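Local coordinates for hypothetical protein PH1109 (Pyrococcus horikoshii, PDB 2D59) that is of unknown function but belongs to the CoA-binding domain family, with a Rossmann-like fold, a parallel beta-sheet flanked by helices, at residues S70-P75 with A97-A102. Residues are numbered along the deposited sequence; the frame is centred on the assembly and turned at random.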
ATOM      1  N   SER A  70      10.434   2.072   9.010  1.00 32.29           N
ATOM      2  CA  SER A  70      10.766   1.400   7.757  1.00 33.43           C
ATOM      3  C   SER A  70       9.978   0.106   7.593  1.00 33.05           C
ATOM      4  O   SER A  70       9.578  -0.519   8.575  1.00 36.28           O
ATOM      5  CB  SER A  70      12.263   1.086   7.708  1.00 33.68           C
ATOM      6  OG  SER A  70      12.549   0.143   6.689  1.00 34.90           O
ATOM      7  N   VAL A  71       9.761  -0.295   6.344  1.00 31.40           N
ATOM      8  CA  VAL A  71       9.025  -1.521   6.054  1.00 28.99           C
ATOM      9  C   VAL A  71       9.749  -2.749   6.601  1.00 34.01           C
ATOM     10  O   VAL A  71       9.117  -3.696   7.074  1.00 34.25           O
ATOM     11  CB  VAL A  71       8.821  -1.707   4.532  1.00 31.59           C
ATOM     12  CG1 VAL A  71       8.186  -3.059   4.255  1.00 27.81           C
ATOM     13  CG2 VAL A  71       7.945  -0.593   3.984  1.00 32.40           C
ATOM     14  N   LEU A  72      11.076  -2.728   6.535  1.00 34.33           N
ATOM     15  CA  LEU A  72      11.883  -3.843   7.014  1.00 36.39           C
ATOM     16  C   LEU A  72      11.831  -4.020   8.531  1.00 37.76           C
ATOM     17  O   LEU A  72      12.139  -5.098   9.040  1.00 36.50           O
ATOM     18  CB  LEU A  72      13.338  -3.671   6.566  1.00 35.32           C
ATOM     19  CG  LEU A  72      13.601  -3.826   5.066  1.00 43.56           C
ATOM     20  CD1 LEU A  72      15.074  -3.588   4.772  1.00 39.67           C
ATOM     21  CD2 LEU A  72      13.188  -5.220   4.617  1.00 45.04           C
ATOM     22  N   ASP A  73      11.442  -2.969   9.248  1.00 36.74           N
ATOM     23  CA  ASP A  73      11.359  -3.036  10.705  1.00 36.47           C
ATOM     24  C   ASP A  73      10.141  -3.820  11.179  1.00 38.87           C
ATOM     25  O   ASP A  73      10.081  -4.251  12.331  1.00 40.83           O
ATOM     26  CB  ASP A  73      11.323  -1.630  11.309  1.00 37.43           C
ATOM     27  CG  ASP A  73      12.603  -0.861  11.072  1.00 42.10           C
ATOM     28  OD1 ASP A  73      13.687  -1.435  11.298  1.00 44.82           O
ATOM     29  OD2 ASP A  73      12.527   0.318  10.671  1.00 47.20           O
ATOM     30  N   ILE A  74       9.168  -3.994  10.293  1.00 34.37           N
ATOM     31  CA  ILE A  74       7.959  -4.730  10.635  1.00 33.27           C
ATOM     32  C   ILE A  74       8.297  -6.198  10.872  1.00 37.40           C
ATOM     33  O   ILE A  74       8.874  -6.858  10.011  1.00 37.86           O
ATOM     34  CB  ILE A  74       6.917  -4.627   9.503  1.00 29.92           C
ATOM     35  CG1 ILE A  74       6.542  -3.162   9.296  1.00 25.61           C
ATOM     36  CG2 ILE A  74       5.685  -5.451   9.847  1.00 29.51           C
ATOM     37  CD1 ILE A  74       5.694  -2.907   8.061  1.00 27.53           C
ATOM     38  N   PRO A  75       7.943  -6.726  12.054  1.00 36.68           N
ATOM     39  CA  PRO A  75       8.205  -8.123  12.420  1.00 38.56           C
ATOM     40  C   PRO A  75       7.460  -9.137  11.552  1.00 39.10           C
ATOM     41  O   PRO A  75       8.039 -10.117  11.087  1.00 42.07           O
ATOM     42  CB  PRO A  75       7.746  -8.194  13.879  1.00 37.40           C
ATOM     43  CG  PRO A  75       7.875  -6.785  14.360  1.00 38.71           C
ATOM     44  CD  PRO A  75       7.364  -5.994  13.191  1.00 41.02           C
ATOM     45  N   ALA A  97      10.523  -2.849   0.217  1.00 32.71           N
ATOM     46  CA  ALA A  97       9.517  -3.854  -0.106  1.00 31.36           C
ATOM     47  C   ALA A  97      10.190  -5.064  -0.747  1.00 32.28           C
ATOM     48  O   ALA A  97       9.810  -6.203  -0.492  1.00 29.39           O
ATOM     49  CB  ALA A  97       8.477  -3.266  -1.059  1.00 31.34           C
ATOM     50  N   ILE A  98      11.193  -4.801  -1.579  1.00 33.87           N
ATOM     51  CA  ILE A  98      11.928  -5.862  -2.256  1.00 35.74           C
ATOM     52  C   ILE A  98      12.633  -6.722  -1.227  1.00 33.92           C
ATOM     53  O   ILE A  98      12.549  -7.946  -1.268  1.00 35.48           O
ATOM     54  CB  ILE A  98      12.998  -5.301  -3.216  1.00 35.96           C
ATOM     55  CG1 ILE A  98      12.329  -4.434  -4.277  1.00 35.01           C
ATOM     56  CG2 ILE A  98      13.742  -6.436  -3.900  1.00 35.85           C
ATOM     57  CD1 ILE A  98      11.268  -5.169  -5.056  1.00 42.09           C
ATOM     58  N   LYS A  99      13.352  -6.074  -0.319  1.00 34.28           N
ATOM     59  CA  LYS A  99      14.084  -6.784   0.725  1.00 39.37           C
ATOM     60  C   LYS A  99      13.138  -7.538   1.651  1.00 40.77           C
ATOM     61  O   LYS A  99      13.448  -8.634   2.109  1.00 40.40           O
ATOM     62  CB  LYS A  99      14.927  -5.804   1.550  1.00 41.02           C
ATOM     63  CG  LYS A  99      16.122  -5.209   0.814  1.00 46.75           C
ATOM     64  CD  LYS A  99      17.003  -6.298   0.214  1.00 53.53           C
ATOM     65  CE  LYS A  99      18.418  -5.803  -0.038  1.00 55.81           C
ATOM     66  NZ  LYS A  99      19.136  -5.548   1.242  1.00 55.03           N
ATOM     67  N   LYS A 100      11.980  -6.941   1.919  1.00 40.07           N
ATOM     68  CA  LYS A 100      10.978  -7.541   2.794  1.00 36.48           C
ATOM     69  C   LYS A 100      10.317  -8.750   2.140  1.00 37.47           C
ATOM     70  O   LYS A 100       9.713  -9.580   2.818  1.00 38.69           O
ATOM     71  CB  LYS A 100       9.915  -6.496   3.154  1.00 37.92           C
ATOM     72  CG  LYS A 100       8.836  -6.979   4.111  1.00 35.84           C
ATOM     73  CD  LYS A 100       9.411  -7.340   5.471  1.00 38.28           C
ATOM     74  CE  LYS A 100       8.313  -7.788   6.426  1.00 35.89           C
ATOM     75  NZ  LYS A 100       8.848  -8.154   7.765  1.00 29.50           N
ATOM     76  N   GLY A 101      10.432  -8.842   0.818  1.00 35.30           N
ATOM     77  CA  GLY A 101       9.838  -9.957   0.103  1.00 32.30           C
ATOM     78  C   GLY A 101       8.356  -9.773  -0.166  1.00 33.65           C
ATOM     79  O   GLY A 101       7.607 -10.748  -0.265  1.00 32.24           O
ATOM     80  N   ALA A 102       7.927  -8.521  -0.283  1.00 31.23           N
ATOM     81  CA  ALA A 102       6.524  -8.218  -0.548  1.00 30.89           C
ATOM     82  C   ALA A 102       6.109  -8.843  -1.874  1.00 30.57           C
ATOM     83  O   ALA A 102       6.958  -9.189  -2.694  1.00 30.67           O
ATOM     84  CB  ALA A 102       6.316  -6.709  -0.586  1.00 33.07           C
TER
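Lys100 reaches from the last turn of helix 87-100 to the 70-75 loop and joins the two by a hydrogen bond, its NZ lying 2.6 Å from Ile74 O. The ammonium group approaches at a C=O...N angle of 151°, tilted 29° from the carbonyl plane, and a second bond to Asp76 O means that two carbonyls of the loop grip it. CG, anti to the backbone N (chi1 -178°), lies near Val71 CG1; beyond a bend at chi2 the extended chain, a length that suits lysine here, takes NZ past Val71 O to Ile74 O.

Apolar contacts line the same route. Val71 CG1 packs 4.0 Å from Lys100 CG, the two side chains crossing obliquely; the lysine's methylenes give the hydrocarbon contact, its tip the polar one. Leu72 lays CD2 against the helix backbone, 3.4 Å from Lys100 N, and both its methyls meet Lys99 CB, the nearer, CD2, at 3.6 Å. Leucine, itself exposed, thus spreads its branched end over the turn at Lys99 and Lys100, whereas the rest of Lys99 leads away.

Each segment also has its own turn. Ser70 OG accepts from Leu72 N at 3.2 Å, an ST turn. Gly101, with positive phi, ends the helix in a Schellman motif: Ala102 N bonds back to Ala97 O and Gly101 N to Ile98 O, and glycine fits because a CB would press on Lys100 O.

In the Rossmann-like fold the contact ties the loop leading to strand 80-83 to the C-terminal end of the helix that follows that strand. Gln96 OE1 of this helix accepts from Val71 N, Val71 and Ile74 face strand 24-28, and Ala97 and Ala102 rest on Val81 of strand 80-83.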